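ABC transporter substrate-binding protein (Vibrio cholerae, PDB 3LKV) probably serves as the periplasmic substrate-binding component of an ABC transporter, holding a phenylalanine between its two lobes and carrying several zinc ions. Local coordinates at residues 26-30 and 44-48; 112-118 and 263-268; 122-126 and 157-161; 139-145 and 193-198; 179-183 and 204-208. All blocks are in the same frame, centred on the assembly; numbering follows the deposited sequence.

Contact 1: 26-30 and 44-48. With ZN (zinc ion), chain C.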
# COMPACT_ATOMS: atom_id res chain seq x y z
N ARG A 26 -9.31 -7.14 -3.80
CA ARG A 26 -8.99 -6.11 -2.83
C ARG A 26 -8.39 -4.86 -3.49
O ARG A 26 -8.71 -3.75 -3.08
CB ARG A 26 -8.05 -6.67 -1.76
CG ARG A 26 -7.83 -5.68 -0.64
CD ARG A 26 -7.14 -6.22 0.54
NE ARG A 26 -5.68 -6.13 0.40
CZ ARG A 26 -4.89 -7.15 0.08
NH1 ARG A 26 -5.39 -8.35 -0.16
NH2 ARG A 26 -3.61 -6.97 -0.02
N GLN A 27 -7.52 -5.03 -4.48
CA GLN A 27 -6.95 -3.88 -5.17
C GLN A 27 -8.03 -3.11 -5.93
O GLN A 27 -8.06 -1.86 -5.98
CB GLN A 27 -5.89 -4.34 -6.16
CG GLN A 27 -5.10 -3.17 -6.81
CD GLN A 27 -4.36 -2.31 -5.79
OE1 GLN A 27 -3.49 -2.81 -5.10
NE2 GLN A 27 -4.69 -1.00 -5.72
N GLY A 28 -8.91 -3.88 -6.54
CA GLY A 28 -10.05 -3.31 -7.25
C GLY A 28 -10.95 -2.47 -6.36
O GLY A 28 -11.42 -1.39 -6.75
N LEU A 29 -11.17 -2.95 -5.15
CA LEU A 29 -11.96 -2.23 -4.20
C LEU A 29 -11.31 -0.87 -3.84
O LEU A 29 -11.99 0.17 -3.79
CB LEU A 29 -12.15 -3.08 -2.95
CG LEU A 29 -12.75 -2.32 -1.76
CD1 LEU A 29 -14.12 -1.75 -2.11
CD2 LEU A 29 -12.85 -3.30 -0.56
N LEU A 30 -10.02 -0.94 -3.52
CA LEU A 30 -9.25 0.22 -3.21
C LEU A 30 -9.28 1.27 -4.35
O LEU A 30 -9.51 2.44 -4.10
CB LEU A 30 -7.81 -0.20 -2.88
CG LEU A 30 -6.86 0.91 -2.38
CD1 LEU A 30 -7.39 1.43 -0.98
CD2 LEU A 30 -5.37 0.41 -2.31
N LEU A 44 -10.04 8.40 3.81
CA LEU A 44 -10.35 6.97 3.83
C LEU A 44 -9.30 6.30 4.69
O LEU A 44 -8.13 6.49 4.44
CB LEU A 44 -10.31 6.34 2.42
CG LEU A 44 -10.43 4.82 2.38
CD1 LEU A 44 -11.78 4.32 2.87
CD2 LEU A 44 -10.13 4.30 0.93
N GLU A 45 -9.74 5.55 5.69
CA GLU A 45 -8.89 4.66 6.48
C GLU A 45 -9.35 3.26 5.99
O GLU A 45 -10.50 2.87 6.17
CB GLU A 45 -9.13 4.83 7.99
CG GLU A 45 -8.35 3.81 8.88
CD GLU A 45 -8.75 3.87 10.39
OE1 GLU A 45 -9.51 4.77 10.75
OE2 GLU A 45 -8.28 3.04 11.22
N PHE A 46 -8.43 2.54 5.39
CA PHE A 46 -8.72 1.26 4.76
C PHE A 46 -7.87 0.24 5.54
O PHE A 46 -6.69 0.16 5.35
CB PHE A 46 -8.29 1.38 3.30
CG PHE A 46 -8.58 0.22 2.46
CD1 PHE A 46 -9.78 0.10 1.80
CD2 PHE A 46 -7.60 -0.75 2.24
CE1 PHE A 46 -10.02 -0.97 0.93
CE2 PHE A 46 -7.85 -1.83 1.37
CZ PHE A 46 -9.04 -1.93 0.72
N ASP A 47 -8.46 -0.47 6.45
CA ASP A 47 -7.74 -1.46 7.24
C ASP A 47 -8.02 -2.82 6.62
O ASP A 47 -9.10 -3.06 6.10
CB ASP A 47 -8.27 -1.47 8.67
CG ASP A 47 -7.93 -0.20 9.44
OD1 ASP A 47 -6.85 0.35 9.20
OD2 ASP A 47 -8.71 0.24 10.30
N TYR A 48 -7.08 -3.71 6.77
CA TYR A 48 -7.00 -4.95 6.05
C TYR A 48 -6.37 -6.01 6.97
O TYR A 48 -5.36 -5.78 7.60
CB TYR A 48 -6.12 -4.72 4.82
CG TYR A 48 -5.68 -6.00 4.25
CD1 TYR A 48 -6.63 -6.94 3.82
CD2 TYR A 48 -4.34 -6.37 4.25
CE1 TYR A 48 -6.25 -8.19 3.35
CE2 TYR A 48 -3.94 -7.63 3.79
CZ TYR A 48 -4.91 -8.52 3.36
OH TYR A 48 -4.52 -9.76 2.86
ZN ZN C . -7.04 1.54 10.72
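Between Arg26 and Leu30 the helix runs almost antiparallel to strand 44-48, the two axes inclined at 171° and 11.4 Å apart at closest, so side chains alone bridge the gap. The guanidinium of Arg26 is laid flat on one face of the Tyr48 ring. The planes differ by only 13°, and CZ stands 3.8 Å from the ring centroid, close to the ring normal: a cation-pi stack. The bend at chi3 (87°) turns the guanidinium onto the ring, while the preceding CD rests 3.4 Å from Tyr48 CD1. Both polar ends are held outside the pair, Arg26 NH1 by Asp23 and Gln15, Tyr48 OH by Glu18, which anchors them. Phe46 fills the middle. Leu30 sets CD1 over the centre of one ring face, 3.7 Å from the centroid, in a CH-pi contact; Leu29 CD2 approaches CE1 at the ring edge at 4.0 Å, and Arg26 CG comes to the same rim at CZ. Leu44 CD2 adds a looser apolar touch to Leu30 CD1. Glu45 and Asp47, on the other side of the strand, bind a zinc ion through Glu45 OE2 (2.0 Å) and both carboxylate oxygens of Asp47; Glu45 and Asp47 of the second subunit share the metal, so it bridges the dimer. Helix 20-35 is the crossover of the beta-alpha-beta unit joining strand 9-15 to strand 44-50, the outermost strand of its parallel sheet in this chain, and Leu29 packs on Val13 of strand 9-15, Val74 of strand 72-76 and helix 243-258.

Contact 2: 112-118 and 263-268; sequences QPGKNVT and PGSLDV. With ZN (zinc ion), chain D.
Gln112 reaches back over the 263-268 loop to grip Ser265 and Asp267 with its amide. From CB, CG is set anti to the carbonyl carbon (chi1 -70°) and passes 3.8 Å from Asp267 OD1; a bend at chi2 brings CD round between Ser265 O and that carboxylate. At the tip OE1 lies against Ser265 CA at 3.5 Å, while NE2 gives two hydrogen bonds, to Ser265 O (2.9 Å) and to Asp267 OD1 (2.8 Å), both acceptors lying near the amide plane. Ser265 O is met from well above its carbonyl plane. The backbone N of Gln112 also donates to Asp267 OD1, from the opposite face of the carboxylate to NE2, so this one oxygen is clasped from both faces. The other oxygen, OD2, binds a zinc ion at 2.0 Å, and Glu111 of the same chain also binds this zinc ion; the two donors on OD1 would thus help to orient a carboxylate that binds metal. Further along, Gly114 N donates to Gly264 O at 2.9 Å, and a water links Lys115 O to Gly264 N. Gly264, without a side chain, packs closely against Gly114 and Lys115. Thr118 OG1 donates to Leu266 O at 2.7 Å, and its CG2 lies over Pro263 CB. Thr118 lies near the start of strand 117-121, beside strand 93-98, with helix 243-258 packing on it through Tyr253; the 263-268 loop leaves that helix to enter strand 269-270, the outermost strand on this side of the parallel sheet.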
# COMPACT_ATOMS: atom_id res chain seq x y z
N GLN A 112 -33.20 -7.76 -2.29
CA GLN A 112 -33.61 -7.09 -1.05
C GLN A 112 -33.25 -7.92 0.24
O GLN A 112 -34.10 -8.32 1.02
CB GLN A 112 -35.12 -6.74 -1.12
CG GLN A 112 -35.47 -5.61 -2.15
CD GLN A 112 -34.68 -4.34 -1.88
OE1 GLN A 112 -34.99 -3.60 -0.95
NE2 GLN A 112 -33.63 -4.09 -2.67
N PRO A 113 -31.97 -8.17 0.45
CA PRO A 113 -31.61 -9.08 1.51
C PRO A 113 -32.15 -8.67 2.88
O PRO A 113 -32.38 -9.53 3.72
CB PRO A 113 -30.08 -9.10 1.48
CG PRO A 113 -29.65 -8.16 0.39
CD PRO A 113 -30.85 -7.79 -0.42
N GLY A 114 -32.31 -7.39 3.10
CA GLY A 114 -33.18 -6.91 4.19
C GLY A 114 -32.49 -6.81 5.54
O GLY A 114 -33.09 -6.32 6.45
N LYS A 115 -31.24 -7.24 5.71
CA LYS A 115 -30.62 -7.01 7.00
C LYS A 115 -29.36 -6.13 6.86
O LYS A 115 -29.39 -5.17 6.10
CB LYS A 115 -30.38 -8.33 7.71
CG LYS A 115 -31.66 -9.10 7.96
CD LYS A 115 -31.26 -10.54 8.36
CE LYS A 115 -32.02 -11.04 9.57
NZ LYS A 115 -33.15 -11.93 9.16
N ASN A 116 -28.30 -6.41 7.63
CA ASN A 116 -27.06 -5.59 7.50
C ASN A 116 -26.05 -6.06 6.45
O ASN A 116 -24.93 -5.58 6.40
CB ASN A 116 -26.38 -5.45 8.86
CG ASN A 116 -25.78 -6.78 9.36
OD1 ASN A 116 -26.41 -7.83 9.30
ND2 ASN A 116 -24.58 -6.72 9.84
N VAL A 117 -26.44 -6.99 5.60
CA VAL A 117 -25.53 -7.67 4.69
C VAL A 117 -25.97 -7.56 3.24
O VAL A 117 -27.15 -7.73 2.92
CB VAL A 117 -25.45 -9.20 5.02
CG1 VAL A 117 -24.26 -9.87 4.24
CG2 VAL A 117 -25.29 -9.42 6.53
N THR A 118 -25.00 -7.28 2.37
CA THR A 118 -25.21 -7.25 0.94
C THR A 118 -23.89 -7.47 0.25
O THR A 118 -22.90 -7.66 0.94
CB THR A 118 -25.82 -5.93 0.43
OG1 THR A 118 -26.22 -6.11 -0.95
CG2 THR A 118 -24.86 -4.82 0.53
N PRO A 263 -27.69 -1.32 3.72
CA PRO A 263 -27.16 -2.47 2.94
C PRO A 263 -28.27 -3.45 2.57
O PRO A 263 -28.28 -3.98 1.46
CB PRO A 263 -26.17 -3.11 3.87
CG PRO A 263 -26.53 -2.59 5.27
CD PRO A 263 -27.08 -1.22 5.06
N GLY A 264 -29.24 -3.64 3.44
CA GLY A 264 -30.30 -4.60 3.13
C GLY A 264 -31.21 -4.19 1.95
O GLY A 264 -31.99 -5.00 1.47
N SER A 265 -31.11 -2.93 1.51
CA SER A 265 -31.95 -2.42 0.45
C SER A 265 -31.17 -2.52 -0.84
O SER A 265 -31.67 -2.12 -1.85
CB SER A 265 -32.33 -0.94 0.68
OG SER A 265 -31.20 -0.06 0.32
N LEU A 266 -29.94 -3.04 -0.79
CA LEU A 266 -29.17 -3.18 -2.02
C LEU A 266 -29.18 -4.65 -2.46
O LEU A 266 -28.74 -5.53 -1.70
CB LEU A 266 -27.76 -2.69 -1.83
CG LEU A 266 -27.57 -1.24 -1.40
CD1 LEU A 266 -26.13 -0.95 -1.10
CD2 LEU A 266 -28.07 -0.23 -2.47
N ASP A 267 -29.68 -4.90 -3.66
CA ASP A 267 -29.68 -6.25 -4.20
C ASP A 267 -28.26 -6.81 -4.36
O ASP A 267 -27.33 -6.10 -4.73
CB ASP A 267 -30.37 -6.35 -5.57
CG ASP A 267 -31.80 -5.90 -5.56
OD1 ASP A 267 -32.48 -5.95 -4.47
OD2 ASP A 267 -32.25 -5.45 -6.69
N VAL A 268 -28.11 -8.10 -4.12
CA VAL A 268 -26.85 -8.78 -4.33
C VAL A 268 -26.61 -8.94 -5.84
O VAL A 268 -27.45 -9.41 -6.56
CB VAL A 268 -26.85 -10.14 -3.62
CG1 VAL A 268 -25.63 -11.03 -4.09
CG2 VAL A 268 -26.84 -9.96 -2.16
ZN ZN D . -34.22 -5.23 -6.55
O HOH W 1 -29.97 -2.53 5.96

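Contact 3: 122-126 and 157-161; sequences DLSPV and LMELL. With PHE (phenylalanine), chain B.
Apolar packing carries the contact, with Val126 set against helix 157-161 and Leu157, Leu160 and Leu161 gathered round it. Its two methyls divide the work. CG1, anti to the backbone N (chi1 173°), presses on the helix backbone at Leu161 CA, 3.5 Å away and tighter than usual, and meets Leu161 CD1 at 3.8 Å; CG2, on the other branch, touches Leu157 CD2 at 3.8 Å. Between these branches, Val126 CB faces Leu160 CB at 4.0 Å. At the outer end Leu123 and Leu160 cross at about a right angle and meet methyl to methyl, CD1 on CD1, at 3.9 Å. Leu157 CD2 also lies against the CB of Ser124 at 3.6 Å, with Ser124 OG just beyond, so a single leucine methyl touches both ends of the turn centred on Pro125. That turn is an inverse gamma turn, and Pro125 stands at the N-cap of helix 126-136; strand 117-121 of one lobe passes through it into the first helix of the other lobe, one of the hinge crossings of a two-lobed periplasmic binding protein. Polar interactions lie at the other end of the loop and reach the ligand rather than the helix. Asp122 OD2 accepts a hydrogen bond of 2.8 Å from the amino N of the bound phenylalanine, and Tyr243 OH bonds to the same oxygen. The charged amino group and the carboxylate would attract each other electrostatically as well. Thr99 OG1 and Ala97 O likewise bond to the ligand, while Leu157 packs on Thr99 beside it.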
# COMPACT_ATOMS: atom_id res chain seq x y z
N ASP A 122 -19.55 -14.34 -6.96
CA ASP A 122 -18.76 -14.86 -8.13
C ASP A 122 -19.13 -16.30 -8.48
O ASP A 122 -18.26 -17.13 -8.74
CB ASP A 122 -17.24 -14.76 -7.95
CG ASP A 122 -16.71 -15.64 -6.81
OD1 ASP A 122 -17.49 -15.85 -5.88
OD2 ASP A 122 -15.53 -16.10 -6.83
N LEU A 123 -20.43 -16.57 -8.46
CA LEU A 123 -20.95 -17.91 -8.69
C LEU A 123 -20.43 -18.43 -10.02
O LEU A 123 -20.64 -17.79 -10.99
CB LEU A 123 -22.47 -17.91 -8.71
CG LEU A 123 -23.07 -19.28 -9.07
CD1 LEU A 123 -22.64 -20.32 -8.04
CD2 LEU A 123 -24.61 -19.24 -9.18
N SER A 124 -19.68 -19.55 -10.03
CA SER A 124 -19.11 -20.11 -11.25
C SER A 124 -20.19 -20.71 -12.15
O SER A 124 -21.07 -21.35 -11.67
CB SER A 124 -18.19 -21.24 -10.89
OG SER A 124 -17.10 -20.77 -10.15
N PRO A 125 -20.09 -20.51 -13.46
CA PRO A 125 -20.98 -21.25 -14.37
C PRO A 125 -20.43 -22.68 -14.59
O PRO A 125 -19.77 -22.99 -15.60
CB PRO A 125 -20.90 -20.44 -15.67
CG PRO A 125 -19.46 -19.90 -15.65
CD PRO A 125 -19.03 -19.78 -14.19
N VAL A 126 -20.70 -23.55 -13.63
CA VAL A 126 -20.13 -24.89 -13.64
C VAL A 126 -20.54 -25.68 -14.94
O VAL A 126 -19.70 -26.30 -15.58
CB VAL A 126 -20.53 -25.63 -12.33
CG1 VAL A 126 -20.12 -27.13 -12.33
CG2 VAL A 126 -19.96 -24.85 -11.13
N LEU A 157 -20.60 -25.40 -4.94
CA LEU A 157 -20.10 -25.74 -6.24
C LEU A 157 -20.15 -27.25 -6.55
O LEU A 157 -20.49 -27.63 -7.67
CB LEU A 157 -18.69 -25.20 -6.48
CG LEU A 157 -18.54 -23.66 -6.54
CD1 LEU A 157 -17.07 -23.29 -6.27
CD2 LEU A 157 -19.03 -23.07 -7.86
N MSE A 158 -19.84 -28.10 -5.57
CA MSE A 158 -19.93 -29.55 -5.76
C MSE A 158 -21.38 -29.98 -6.10
O MSE A 158 -21.58 -30.90 -6.88
CB MSE A 158 -19.41 -30.33 -4.54
CG MSE A 158 -17.91 -30.17 -4.34
SE MSE A 158 -16.94 -30.90 -5.92
CE MSE A 158 -17.73 -32.71 -5.79
N GLU A 159 -22.40 -29.31 -5.53
CA GLU A 159 -23.76 -29.69 -5.88
C GLU A 159 -23.99 -29.37 -7.35
O GLU A 159 -24.65 -30.11 -8.04
CB GLU A 159 -24.78 -28.96 -5.04
CG GLU A 159 -25.06 -29.61 -3.69
CD GLU A 159 -25.98 -28.76 -2.81
OE1 GLU A 159 -26.83 -28.03 -3.37
OE2 GLU A 159 -25.85 -28.82 -1.56
N LEU A 160 -23.46 -28.25 -7.83
CA LEU A 160 -23.63 -27.91 -9.23
C LEU A 160 -22.81 -28.84 -10.13
O LEU A 160 -23.25 -29.21 -11.23
CB LEU A 160 -23.25 -26.47 -9.52
CG LEU A 160 -24.22 -25.41 -8.98
CD1 LEU A 160 -23.53 -24.03 -9.06
CD2 LEU A 160 -25.59 -25.38 -9.72
N LEU A 161 -21.61 -29.18 -9.69
CA LEU A 161 -20.76 -30.02 -10.50
C LEU A 161 -21.40 -31.44 -10.61
O LEU A 161 -21.42 -32.01 -11.71
CB LEU A 161 -19.36 -30.06 -9.93
CG LEU A 161 -18.32 -30.87 -10.69
CD1 LEU A 161 -18.17 -30.43 -12.14
CD2 LEU A 161 -16.98 -30.79 -9.95
N PHE B . -15.67 -17.45 -4.40
CA PHE B . -14.70 -17.93 -3.34
C PHE B . -15.43 -17.92 -1.97
O PHE B . -16.70 -17.90 -1.98
CB PHE B . -13.40 -17.12 -3.33
CG PHE B . -12.45 -17.50 -4.47
CD1 PHE B . -11.75 -18.72 -4.44
CD2 PHE B . -12.27 -16.68 -5.56
CE1 PHE B . -10.93 -19.09 -5.45
CE2 PHE B . -11.44 -17.03 -6.58
CZ PHE B . -10.76 -18.23 -6.56
OXT PHE B . -14.84 -17.96 -0.86

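Contact 4: 139-145 and 193-198. With ZN (zinc ion), chain E.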
# COMPACT_ATOMS: atom_id res chain seq x y z
N ASN A 139 -12.88 -36.81 -25.48
CA ASN A 139 -12.95 -38.18 -24.93
C ASN A 139 -12.96 -38.25 -23.40
O ASN A 139 -12.74 -39.33 -22.85
CB ASN A 139 -11.78 -39.00 -25.46
CG ASN A 139 -11.86 -39.21 -26.97
OD1 ASN A 139 -10.96 -38.82 -27.70
ND2 ASN A 139 -12.95 -39.80 -27.43
N VAL A 140 -13.24 -37.13 -22.71
CA VAL A 140 -13.33 -37.15 -21.24
C VAL A 140 -14.42 -38.10 -20.80
O VAL A 140 -15.53 -38.02 -21.29
CB VAL A 140 -13.61 -35.75 -20.65
CG1 VAL A 140 -13.85 -35.83 -19.13
CG2 VAL A 140 -12.45 -34.87 -20.92
N LYS A 141 -14.07 -39.01 -19.91
CA LYS A 141 -15.05 -39.86 -19.22
C LYS A 141 -15.12 -39.53 -17.74
O LYS A 141 -16.09 -39.85 -17.08
CB LYS A 141 -14.70 -41.35 -19.39
CG LYS A 141 -14.55 -41.79 -20.86
CD LYS A 141 -15.85 -41.49 -21.70
CE LYS A 141 -16.15 -42.56 -22.83
NZ LYS A 141 -15.05 -42.64 -23.84
N SER A 142 -14.10 -38.83 -17.25
CA SER A 142 -13.84 -38.72 -15.86
C SER A 142 -13.33 -37.31 -15.48
O SER A 142 -12.37 -36.81 -16.09
CB SER A 142 -12.71 -39.71 -15.59
OG SER A 142 -12.87 -40.15 -14.30
N ILE A 143 -13.94 -36.69 -14.47
CA ILE A 143 -13.46 -35.40 -13.97
C ILE A 143 -13.09 -35.56 -12.53
O ILE A 143 -13.91 -36.02 -11.70
CB ILE A 143 -14.50 -34.29 -14.15
CG1 ILE A 143 -14.73 -34.02 -15.63
CG2 ILE A 143 -14.05 -32.97 -13.46
CD1 ILE A 143 -15.85 -32.96 -15.90
N GLY A 144 -11.86 -35.20 -12.22
CA GLY A 144 -11.34 -35.24 -10.86
C GLY A 144 -11.55 -33.88 -10.21
O GLY A 144 -11.50 -32.84 -10.90
N VAL A 145 -11.81 -33.88 -8.91
CA VAL A 145 -11.98 -32.61 -8.22
C VAL A 145 -11.57 -32.75 -6.80
O VAL A 145 -11.84 -33.77 -6.17
CB VAL A 145 -13.44 -32.04 -8.37
CG1 VAL A 145 -14.45 -33.01 -7.90
CG2 VAL A 145 -13.60 -30.69 -7.62
N LYS A 193 -6.95 -41.59 -11.99
CA LYS A 193 -8.34 -42.00 -12.30
C LYS A 193 -9.11 -40.87 -13.00
O LYS A 193 -10.28 -41.03 -13.29
CB LYS A 193 -9.11 -42.35 -11.00
CG LYS A 193 -8.52 -43.49 -10.10
CD LYS A 193 -8.62 -43.08 -8.61
CE LYS A 193 -8.91 -44.25 -7.65
NZ LYS A 193 -7.81 -45.23 -7.49
N SER A 194 -8.47 -39.75 -13.32
CA SER A 194 -9.20 -38.63 -13.90
C SER A 194 -8.67 -38.30 -15.26
O SER A 194 -7.49 -38.36 -15.46
CB SER A 194 -9.06 -37.42 -13.00
OG SER A 194 -9.53 -37.74 -11.71
N ASP A 195 -9.52 -37.93 -16.19
CA ASP A 195 -9.00 -37.43 -17.47
C ASP A 195 -8.62 -35.99 -17.36
O ASP A 195 -7.83 -35.52 -18.16
CB ASP A 195 -10.01 -37.64 -18.61
CG ASP A 195 -10.32 -39.13 -18.84
OD1 ASP A 195 -9.36 -39.87 -19.07
OD2 ASP A 195 -11.50 -39.56 -18.76
N VAL A 196 -9.18 -35.28 -16.38
CA VAL A 196 -8.86 -33.86 -16.19
C VAL A 196 -9.21 -33.51 -14.76
O VAL A 196 -10.12 -34.11 -14.21
CB VAL A 196 -9.63 -32.97 -17.18
CG1 VAL A 196 -11.16 -33.20 -17.09
CG2 VAL A 196 -9.27 -31.50 -17.00
N ILE A 197 -8.48 -32.59 -14.15
CA ILE A 197 -8.82 -32.11 -12.84
C ILE A 197 -9.50 -30.74 -13.01
O ILE A 197 -8.99 -29.84 -13.74
CB ILE A 197 -7.59 -31.90 -11.99
CG1 ILE A 197 -6.70 -33.17 -11.93
CG2 ILE A 197 -8.00 -31.41 -10.64
CD1 ILE A 197 -7.30 -34.29 -11.22
N TYR A 198 -10.65 -30.59 -12.37
CA TYR A 198 -11.36 -29.34 -12.33
C TYR A 198 -10.91 -28.62 -11.09
O TYR A 198 -11.22 -29.01 -9.98
CB TYR A 198 -12.87 -29.59 -12.28
CG TYR A 198 -13.74 -28.33 -12.18
CD1 TYR A 198 -13.58 -27.29 -13.06
CD2 TYR A 198 -14.74 -28.23 -11.23
CE1 TYR A 198 -14.38 -26.18 -13.01
CE2 TYR A 198 -15.58 -27.09 -11.17
CZ TYR A 198 -15.39 -26.07 -12.06
OH TYR A 198 -16.16 -24.93 -12.01
ZN ZN E . -5.36 -38.67 -15.39
O HOH W 2 -4.86 -40.96 -16.18
O HOH W 3 -5.10 -38.02 -17.59
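The carboxylate of Asp195 meets the turn before strand 142-145 through OD2, which accepts from Lys141 N at 2.9 Å on its anti side, the donor standing 32° out of the carboxylate plane. Ser142 CB closes in on the same oxygen at 3.4 Å. The Tyr198 ring, by contrast, is carried away from the neighbouring strand: with CG anti to the backbone N (chi1 178°), only CB is left against Ile143 CG2, at 3.8 Å, and OH goes on to His129. Ser142 adds two more bonds at the strand entrance, its OG donating to Lys193 O in the carbonyl plane and its O receiving Asp195 N. From there the strands pair in parallel, as in the central sheet of a Rossmann-like lobe of a periplasmic binding protein: Gly144 sits between Val196 and Tyr198, its N bonded to Val196 O at 2.9 Å and its O to Tyr198 N at 2.8 Å. Ile143 and Val196 lie side by side on the sheet face covered by Ile133 of helix 126-136. On the other face Ser194 OG approaches Gly144 CA at 3.2 Å and is itself bonded to Ile190 O. Ser194 O binds a zinc ion at 2.1 Å; two waters, Ala191 O and Thr221 OG1 complete its ligands.

Contact 5: 179-183 and 204-208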
# COMPACT_ATOMS: atom_id res chain seq x y z
N LYS A 179 -7.05 -28.64 4.49
CA LYS A 179 -6.22 -27.47 4.54
C LYS A 179 -5.29 -27.54 3.34
O LYS A 179 -5.18 -28.59 2.69
CB LYS A 179 -5.44 -27.43 5.85
CG LYS A 179 -4.69 -28.65 6.10
CD LYS A 179 -4.10 -28.65 7.52
CE LYS A 179 -3.14 -29.85 7.66
NZ LYS A 179 -3.80 -31.16 7.28
N SER A 180 -4.68 -26.41 3.02
CA SER A 180 -4.00 -26.32 1.75
C SER A 180 -2.83 -27.24 1.61
O SER A 180 -2.53 -27.62 0.53
CB SER A 180 -3.64 -24.88 1.39
OG SER A 180 -2.98 -24.22 2.41
N ALA A 181 -2.22 -27.64 2.71
CA ALA A 181 -1.10 -28.54 2.67
C ALA A 181 -1.52 -29.97 2.31
O ALA A 181 -0.67 -30.74 2.00
CB ALA A 181 -0.31 -28.53 4.03
N ASP A 182 -2.81 -30.32 2.35
CA ASP A 182 -3.24 -31.64 1.91
C ASP A 182 -3.64 -31.65 0.43
O ASP A 182 -4.03 -32.71 -0.08
CB ASP A 182 -4.52 -32.12 2.62
CG ASP A 182 -4.48 -32.03 4.14
OD1 ASP A 182 -3.44 -32.25 4.77
OD2 ASP A 182 -5.57 -31.79 4.68
N VAL A 183 -3.64 -30.50 -0.25
CA VAL A 183 -4.21 -30.44 -1.61
C VAL A 183 -3.38 -31.26 -2.60
O VAL A 183 -3.94 -31.97 -3.45
CB VAL A 183 -4.37 -28.99 -2.09
CG1 VAL A 183 -4.48 -28.93 -3.62
CG2 VAL A 183 -5.62 -28.36 -1.37
N THR A 204 -8.83 -23.07 -0.48
CA THR A 204 -7.83 -24.06 -0.14
C THR A 204 -7.13 -24.54 -1.39
O THR A 204 -5.91 -24.61 -1.43
CB THR A 204 -8.44 -25.28 0.55
OG1 THR A 204 -9.33 -24.86 1.61
CG2 THR A 204 -7.33 -26.19 1.11
N VAL A 205 -7.89 -24.87 -2.42
CA VAL A 205 -7.29 -25.18 -3.74
C VAL A 205 -6.49 -24.01 -4.29
O VAL A 205 -5.33 -24.18 -4.64
CB VAL A 205 -8.35 -25.63 -4.79
CG1 VAL A 205 -7.72 -25.80 -6.21
CG2 VAL A 205 -8.99 -26.97 -4.36
N ALA A 206 -7.09 -22.81 -4.31
CA ALA A 206 -6.41 -21.63 -4.84
C ALA A 206 -5.07 -21.42 -4.14
O ALA A 206 -4.10 -21.10 -4.77
CB ALA A 206 -7.31 -20.35 -4.74
N SER A 207 -4.99 -21.64 -2.85
CA SER A 207 -3.76 -21.34 -2.14
C SER A 207 -2.70 -22.44 -2.31
O SER A 207 -1.57 -22.27 -1.90
CB SER A 207 -4.08 -21.10 -0.66
OG SER A 207 -4.30 -22.36 -0.03
N ALA A 208 -3.07 -23.56 -2.91
CA ALA A 208 -2.17 -24.67 -3.12
C ALA A 208 -2.16 -25.09 -4.59
O ALA A 208 -1.83 -26.22 -4.89
CB ALA A 208 -2.59 -25.84 -2.24
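Val183 lies across Thr204 and Ala208, each of its branches taking a different neighbour. CG2, anti to the carbonyl carbon, meets Thr204 CG2 at 3.7 Å as the two side chains pass at a slant; CB sits 3.6 Å from Ala208 CB, and CG1 flanks the same methyl. Ala208 CB is thus wedged between the valine and the backbone of the turn, where it comes within 3.3 Å of Ser180 O. Thr204 divides its two branches by polarity. With CG2 anti to the backbone N, that methyl is pushed under the peptide joining Lys179 to Ser180, 3.3 Å from Ser180 N, whereas OG1 turns to Glu151 and Asn148. Ser180 CB crowds Ser207 OG at 3.0 Å; the two serine hydroxyls are near each other but badly angled, and no hydrogen bond links the segments. The 179-183 turn is braced from within instead. Lys179 NZ forms a salt bridge with Asp182 OD1 at 2.8 Å, reaching the oxygen on its syn side, and Asp182 N and Val183 N bond back to Lys179 O and Ser180 O. Across the segments the contact is therefore made by van der Waals touches, largely of methyl groups. Met212 of helix 209-218 packs on Val183 and Val205 alike. The turn leads from strand 171-176 into helix 183-191, and the short helix 203-207 follows strand 196-199: two loops at the C-terminal ends of parallel strands that flank strand 142-147, the usual place for a ligand site in an alpha/beta lobe, and here Ala206 touches the bound phenylalanine.

Contacts 1 and 2 belong to the lobe with the six-stranded parallel sheet, their centres about 21 Å apart; contacts 4 and 5 belong to the other lobe, and contact 3 lies where the chain passes between them. The bound phenylalanine is the common reference: contact 3 bonds its amino group through Asp122, and contact 5 touches it through Ala206. Contacts 3 and 4 are the pair in direct touch, Leu161 CD2 meeting Tyr198 CD2 at 3.6 Å, so the helix of one covers the sheet of the other. Contacts 1, 2 and 4 hold separate zinc ions remote from the pocket; the centres of contacts 1 and 4 are about 39 Å apart.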